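Local coordinates for protein 2-c-methyl-d-erythritol 2,4-cyclodiphosphate synthase (Plasmodium falciparum, PDB 4C81) that probably catalyses the zinc-dependent cyclisation that releases CMP and forms 2-C-methyl-D-erythritol 2,4-cyclodiphosphate in isoprenoid biosynthesis, at residues L77-I82 with R106-K111; I100-A105 with S142-I147. The protein carries 1 engineered substitution. One frame throughout, in Å; residues are numbered along the deposited sequence.

Interaction 1: L77-I82 with R106-K111; sequences LGSLDI and RLLIYK. With CDP (cytidine-5'-diphosphate), chain D.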
loop_
_atom_site.group_PDB
_atom_site.type_symbol
_atom_site.label_atom_id
_atom_site.label_comp_id
_atom_site.label_asym_id
_atom_site.label_seq_id
_atom_site.Cartn_x
_atom_site.Cartn_y
_atom_site.Cartn_z
ATOM N N LEU A 77 5.662 -14.525 2.649
ATOM C CA LEU A 77 6.452 -15.757 2.659
ATOM C C LEU A 77 6.957 -16.173 1.273
ATOM O O LEU A 77 7.715 -17.138 1.152
ATOM C CB LEU A 77 5.631 -16.893 3.277
ATOM C CG LEU A 77 5.331 -16.718 4.766
ATOM C CD1 LEU A 77 4.204 -17.642 5.216
ATOM C CD2 LEU A 77 6.586 -16.942 5.602
ATOM N N GLY A 78 6.547 -15.451 0.234
ATOM C CA GLY A 78 6.943 -15.788 -1.130
ATOM C C GLY A 78 6.191 -16.966 -1.722
ATOM O O GLY A 78 6.638 -17.552 -2.710
ATOM N N SER A 79 5.067 -17.333 -1.110
ATOM C CA SER A 79 4.253 -18.435 -1.605
ATOM C C SER A 79 3.424 -17.956 -2.786
ATOM O O SER A 79 3.251 -16.753 -2.985
ATOM C CB SER A 79 3.329 -18.968 -0.507
ATOM O OG SER A 79 4.067 -19.508 0.575
ATOM N N LEU A 80 2.917 -18.899 -3.571
ATOM C CA LEU A 80 1.982 -18.570 -4.638
ATOM C C LEU A 80 0.683 -18.094 -3.985
ATOM O O LEU A 80 0.315 -18.570 -2.909
ATOM C CB LEU A 80 1.724 -19.782 -5.536
ATOM C CG LEU A 80 2.944 -20.442 -6.184
ATOM C CD1 LEU A 80 2.517 -21.615 -7.052
ATOM C CD2 LEU A 80 3.744 -19.439 -6.999
ATOM N N ASP A 81 0.003 -17.150 -4.630
ATOM C CA ASP A 81 -1.241 -16.587 -4.092
ATOM C C ASP A 81 -2.382 -17.611 -4.130
ATOM O O ASP A 81 -2.253 -18.670 -4.745
ATOM C CB ASP A 81 -1.633 -15.316 -4.857
ATOM C CG ASP A 81 -1.913 -15.577 -6.325
ATOM O OD1 ASP A 81 -3.071 -15.900 -6.663
ATOM O OD2 ASP A 81 -0.976 -15.448 -7.139
ATOM N N ILE A 82 -3.494 -17.282 -3.475
ATOM C CA ILE A 82 -4.652 -18.188 -3.387
ATOM C C ILE A 82 -5.203 -18.586 -4.757
ATOM O O ILE A 82 -5.524 -19.754 -4.981
ATOM C CB ILE A 82 -5.787 -17.585 -2.526
ATOM C CG1 ILE A 82 -5.404 -17.614 -1.046
ATOM C CG2 ILE A 82 -7.096 -18.347 -2.734
ATOM C CD1 ILE A 82 -5.203 -19.016 -0.473
ATOM N N ARG A 106 -2.588 -19.649 8.228
ATOM C CA ARG A 106 -2.164 -19.784 9.618
ATOM C C ARG A 106 -1.161 -20.924 9.754
ATOM O O ARG A 106 -0.107 -20.757 10.359
ATOM C CB ARG A 106 -3.362 -20.039 10.533
ATOM C CG ARG A 106 -3.005 -20.154 12.012
ATOM C CD ARG A 106 -4.238 -20.367 12.873
ATOM N NE ARG A 106 -4.955 -21.591 12.517
ATOM C CZ ARG A 106 -4.606 -22.822 12.894
ATOM N NH1 ARG A 106 -3.529 -23.029 13.649
ATOM N NH2 ARG A 106 -5.339 -23.861 12.508
ATOM N N LEU A 107 -1.496 -22.075 9.178
ATOM C CA LEU A 107 -0.635 -23.259 9.274
ATOM C C LEU A 107 0.654 -23.114 8.463
ATOM O O LEU A 107 1.678 -23.687 8.828
ATOM C CB LEU A 107 -1.398 -24.520 8.858
ATOM C CG LEU A 107 -2.541 -24.897 9.804
ATOM C CD1 LEU A 107 -3.470 -25.929 9.174
ATOM C CD2 LEU A 107 -1.990 -25.399 11.134
ATOM N N LEU A 108 0.601 -22.347 7.374
ATOM C CA LEU A 108 1.787 -22.044 6.572
ATOM C C LEU A 108 2.797 -21.217 7.370
ATOM O O LEU A 108 3.995 -21.492 7.336
ATOM C CB LEU A 108 1.393 -21.294 5.294
ATOM C CG LEU A 108 2.524 -20.771 4.400
ATOM C CD1 LEU A 108 3.284 -21.915 3.754
ATOM C CD2 LEU A 108 1.962 -19.837 3.340
ATOM N N ILE A 109 2.305 -20.199 8.073
ATOM C CA ILE A 109 3.138 -19.364 8.938
ATOM C C ILE A 109 3.826 -20.231 9.988
ATOM O O ILE A 109 5.023 -20.085 10.239
ATOM C CB ILE A 109 2.301 -18.269 9.650
ATOM C CG1 ILE A 109 1.853 -17.197 8.653
ATOM C CG2 ILE A 109 3.103 -17.608 10.759
ATOM C CD1 ILE A 109 0.822 -16.230 9.217
ATOM N N TYR A 110 3.058 -21.145 10.578
ATOM C CA TYR A 110 3.566 -22.033 11.616
ATOM C C TYR A 110 4.634 -22.984 11.086
ATOM O O TYR A 110 5.697 -23.119 11.693
ATOM C CB TYR A 110 2.427 -22.835 12.248
ATOM C CG TYR A 110 2.872 -23.645 13.444
ATOM C CD1 TYR A 110 2.846 -23.100 14.726
ATOM C CD2 TYR A 110 3.333 -24.949 13.292
ATOM C CE1 TYR A 110 3.261 -23.840 15.829
ATOM C CE2 TYR A 110 3.753 -25.694 14.388
ATOM C CZ TYR A 110 3.713 -25.133 15.653
ATOM O OH TYR A 110 4.126 -25.865 16.741
ATOM N N LYS A 111 4.365 -23.632 9.955
ATOM C CA LYS A 111 5.317 -24.605 9.405
ATOM C C LYS A 111 6.592 -23.952 8.858
ATOM O O LYS A 111 7.610 -24.624 8.704
ATOM C CB LYS A 111 4.653 -25.511 8.357
ATOM C CG LYS A 111 4.527 -24.942 6.952
ATOM C CD LYS A 111 3.591 -25.800 6.111
ATOM C CE LYS A 111 3.681 -25.453 4.633
ATOM N NZ LYS A 111 2.510 -25.963 3.864
HETATM O O3B CDP D . -11.918 -12.666 -8.443
HETATM P PB CDP D . -10.540 -13.082 -7.698
HETATM O O1B CDP D . -10.678 -12.473 -6.229
HETATM O O2B CDP D . -10.335 -14.552 -7.647
HETATM O O3A CDP D . -9.324 -12.263 -8.373
HETATM P PA CDP D . -9.116 -12.087 -9.964
HETATM O O1A CDP D . -10.302 -12.533 -10.727
HETATM O O2A CDP D . -8.592 -10.722 -10.178
HETATM O "O5'" CDP D . -7.912 -13.108 -10.267
HETATM C "C5'" CDP D . -7.834 -14.399 -9.650
HETATM C "C4'" CDP D . -6.414 -14.956 -9.770
HETATM O "O4'" CDP D . -6.002 -14.800 -11.151
HETATM C "C3'" CDP D . -5.419 -14.117 -8.972
HETATM O "O3'" CDP D . -5.345 -14.575 -7.618
HETATM C "C2'" CDP D . -4.120 -14.408 -9.716
HETATM O "O2'" CDP D . -3.574 -15.660 -9.289
HETATM C "C1'" CDP D . -4.568 -14.530 -11.181
HETATM N N1 CDP D . -4.233 -13.262 -11.897
HETATM C C2 CDP D . -2.891 -12.996 -12.224
HETATM O O2 CDP D . -2.003 -13.793 -11.924
HETATM N N3 CDP D . -2.567 -11.815 -12.893
HETATM C C4 CDP D . -3.545 -10.886 -13.242
HETATM N N4 CDP D . -3.183 -9.776 -13.879
HETATM C C5 CDP D . -4.876 -11.140 -12.928
HETATM C C6 CDP D . -5.220 -12.315 -12.260
#
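L77 and L108 meet tip to tip where the end of helix 64-77 comes up against helix 97-111. Followed outward, L77 sends CB toward that helix and holds CG anti to its own carbonyl carbon (chi1 -67°), which brings one branch of the fork down on the neighbour: CD1 lies 3.6 Å from L108 CG and 4.2 Å from I109 CG1. A leucine suits the place because a single methyl can settle between two apolar residues of one helical turn; Y114 and L179 of the sheet also touch it. G78 then ends the helix in a Schellman motif, its positive phi (77°) being easy for a residue without a side chain. Past this turn, the OG of S79 rests 3.5 Å from L108 CD2, a van der Waals contact. The chain next reaches D81, the N-cap of helix 82-85 and part of the CDP pocket formed between subunits of the trimer, as in other IspF enzymes. D81 OD1 accepts both ribose hydroxyls, O2' of CDP at 2.7 Å and O3' of CDP at 2.8 Å, while OD2 is hydrogen-bonded to T84 OG1 and forms a salt bridge with R134 of a neighbouring subunit.

Interaction 2: I100-A105 with S142-I147; sequences IFLRYA and STVLNI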
loop_
_atom_site.group_PDB
_atom_site.type_symbol
_atom_site.label_atom_id
_atom_site.label_comp_id
_atom_site.label_asym_id
_atom_site.label_seq_id
_atom_site.Cartn_x
_atom_site.Cartn_y
_atom_site.Cartn_z
ATOM N N ILE A 100 -11.145 -21.973 4.693
ATOM C CA ILE A 100 -10.142 -22.925 4.218
ATOM C C ILE A 100 -8.810 -22.220 3.921
ATOM O O ILE A 100 -7.743 -22.737 4.258
ATOM C CB ILE A 100 -10.633 -23.681 2.955
ATOM C CG1 ILE A 100 -11.786 -24.629 3.310
ATOM C CG2 ILE A 100 -9.502 -24.474 2.319
ATOM C CD1 ILE A 100 -12.530 -25.164 2.098
ATOM N N PHE A 101 -8.879 -21.038 3.309
ATOM C CA PHE A 101 -7.670 -20.282 2.959
ATOM C C PHE A 101 -6.990 -19.647 4.169
ATOM O O PHE A 101 -5.763 -19.584 4.226
ATOM C CB PHE A 101 -7.978 -19.185 1.929
ATOM C CG PHE A 101 -8.580 -19.691 0.641
ATOM C CD1 PHE A 101 -8.162 -20.890 0.069
ATOM C CD2 PHE A 101 -9.569 -18.956 -0.002
ATOM C CE1 PHE A 101 -8.723 -21.345 -1.118
ATOM C CE2 PHE A 101 -10.130 -19.404 -1.189
ATOM C CZ PHE A 101 -9.708 -20.600 -1.747
ATOM N N LEU A 102 -7.780 -19.159 5.122
ATOM C CA LEU A 102 -7.233 -18.560 6.338
ATOM C C LEU A 102 -6.542 -19.604 7.221
ATOM O O LEU A 102 -5.520 -19.306 7.842
ATOM C CB LEU A 102 -8.313 -17.824 7.140
ATOM C CG LEU A 102 -8.594 -16.361 6.772
ATOM C CD1 LEU A 102 -7.395 -15.476 7.091
ATOM C CD2 LEU A 102 -8.992 -16.213 5.317
ATOM N N ARG A 103 -7.095 -20.815 7.283
ATOM C CA ARG A 103 -6.458 -21.890 8.053
ATOM C C ARG A 103 -5.174 -22.363 7.373
ATOM O O ARG A 103 -4.200 -22.678 8.051
ATOM C CB ARG A 103 -7.417 -23.061 8.330
ATOM C CG ARG A 103 -7.747 -23.969 7.146
ATOM C CD ARG A 103 -8.100 -25.379 7.619
ATOM N NE ARG A 103 -9.153 -25.375 8.636
ATOM C CZ ARG A 103 -10.463 -25.349 8.387
ATOM N NH1 ARG A 103 -10.928 -25.325 7.141
ATOM N NH2 ARG A 103 -11.322 -25.347 9.402
ATOM N N TYR A 104 -5.171 -22.397 6.040
ATOM C CA TYR A 104 -3.956 -22.714 5.285
ATOM C C TYR A 104 -2.865 -21.699 5.616
ATOM O O TYR A 104 -1.732 -22.071 5.926
ATOM C CB TYR A 104 -4.214 -22.725 3.771
ATOM C CG TYR A 104 -2.945 -22.827 2.943
ATOM C CD1 TYR A 104 -2.304 -24.052 2.760
ATOM C CD2 TYR A 104 -2.370 -21.695 2.364
ATOM C CE1 TYR A 104 -1.136 -24.151 2.014
ATOM C CE2 TYR A 104 -1.199 -21.785 1.617
ATOM C CZ TYR A 104 -0.588 -23.015 1.445
ATOM O OH TYR A 104 0.570 -23.113 0.709
ATOM N N ALA A 105 -3.223 -20.418 5.560
ATOM C CA ALA A 105 -2.273 -19.340 5.829
ATOM C C ALA A 105 -1.717 -19.403 7.251
ATOM O O ALA A 105 -0.515 -19.228 7.456
ATOM C CB ALA A 105 -2.926 -17.980 5.572
ATOM N N SER A 142 -8.678 -12.397 15.027
ATOM C CA SER A 142 -7.888 -12.940 16.135
ATOM C C SER A 142 -8.143 -14.436 16.313
ATOM O O SER A 142 -7.216 -15.203 16.570
ATOM C CB SER A 142 -8.187 -12.193 17.438
ATOM O OG SER A 142 -9.553 -12.297 17.793
ATOM N N THR A 143 -9.401 -14.839 16.158
ATOM C CA THR A 143 -9.794 -16.239 16.311
ATOM C C THR A 143 -9.244 -17.127 15.190
ATOM O O THR A 143 -8.683 -18.192 15.462
ATOM C CB THR A 143 -11.333 -16.383 16.348
ATOM O OG1 THR A 143 -11.864 -15.611 17.433
ATOM C CG2 THR A 143 -11.738 -17.843 16.517
ATOM N N VAL A 144 -9.393 -16.677 13.945
ATOM C CA VAL A 144 -9.024 -17.484 12.780
ATOM C C VAL A 144 -7.506 -17.563 12.587
ATOM O O VAL A 144 -7.000 -18.543 12.041
ATOM C CB VAL A 144 -9.685 -16.956 11.483
ATOM C CG1 VAL A 144 -9.429 -17.908 10.328
ATOM C CG2 VAL A 144 -11.184 -16.773 11.680
ATOM N N LEU A 145 -6.784 -16.537 13.035
ATOM C CA LEU A 145 -5.320 -16.522 12.930
ATOM C C LEU A 145 -4.626 -16.960 14.220
ATOM O O LEU A 145 -3.411 -17.178 14.228
ATOM C CB LEU A 145 -4.815 -15.134 12.511
ATOM C CG LEU A 145 -5.125 -14.702 11.077
ATOM C CD1 LEU A 145 -4.577 -13.307 10.805
ATOM C CD2 LEU A 145 -4.567 -15.696 10.070
ATOM N N ASN A 146 -5.397 -17.089 15.301
ATOM C CA ASN A 146 -4.875 -17.452 16.620
ATOM C C ASN A 146 -3.835 -16.441 17.124
ATOM O O ASN A 146 -2.744 -16.811 17.564
ATOM C CB ASN A 146 -4.309 -18.883 16.600
ATOM C CG ASN A 146 -4.127 -19.471 17.996
ATOM O OD1 ASN A 146 -4.691 -18.981 18.976
ATOM N ND2 ASN A 146 -3.336 -20.533 18.085
ATOM N N ILE A 147 -4.187 -15.160 17.039
ATOM C CA ILE A 147 -3.351 -14.078 17.562
ATOM C C ILE A 147 -4.176 -13.195 18.490
ATOM O O ILE A 147 -5.399 -13.331 18.562
ATOM C CB ILE A 147 -2.716 -13.221 16.431
ATOM C CG1 ILE A 147 -3.791 -12.553 15.560
ATOM C CG2 ILE A 147 -1.790 -14.079 15.572
ATOM C CD1 ILE A 147 -3.227 -11.683 14.443
#
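L102 and V144 cross at about a right angle, the leucine reaching out from the middle of helix 97-111 and the valine from the last turn of helix 130-145. The touching branch of V144 is CG1, placed anti to the backbone N (chi1 -173°). It meets the base of the leucine and not its tip: V144 CG1 is 3.4 Å from L102 CB and 4.0 Å from L102 CG. The compact, beta-branched valine suits this position, since a methyl held close to its own backbone is consistent with the close approach of the two chains, whose L102 and V144 CA atoms are 6.8 Å apart.

The outer end of L102 has a different partner. It crosses L145 at a slant, one methyl to one methyl, with L102 CD1 4.1 Å from L145 CD2. L145 starts out alongside the other helix, but its longer chain carries CD2 inward to this meeting, and its side chain also packs on I116 of strand 114-124. L102 thus has V144 at its root and L145 at its tip, while Y66 and V70 of helix 64-77 touch it as well. Directly after L145 the helix stops: N146 takes a positive phi (59°), and I147, beyond it, packs on I116 and on I152 of strand 152-157. These helices lie against the mixed sheet of the alpha/beta fold.

Contact between the segments is made entirely by aliphatic carbon, with no hydrogen bond or charge pair crossing it. Its contribution should therefore come from the hydrophobic effect of burying 156 Å², counted over both sides, and from dispersion between the fitted surfaces, neither of which sets direction as strictly as a polar bond would.

How the interactions relate
From the N terminus, the chain passes along helix 64-77 into 77-82, then through helix 82-85 to helix 97-111, which supplies 100-105 to interaction 2 and, directly afterwards, 106-111 to interaction 1. Interaction 1 thereby closes a loop of 23 residues. Strand 114-124 and helix 130-145 follow before 142-147 closes the 36-residue loop of interaction 2, so the two loops cross rather than nest. Helix 97-111 belongs to both contacts, tied near its C-terminal end to the exit of helix 64-77 and further back to the end of helix 130-145. The contacts also touch: I82 CD1 packs on F101 CD1 at 3.5 Å, and R106 CD packs 3.4 Å from V144 O.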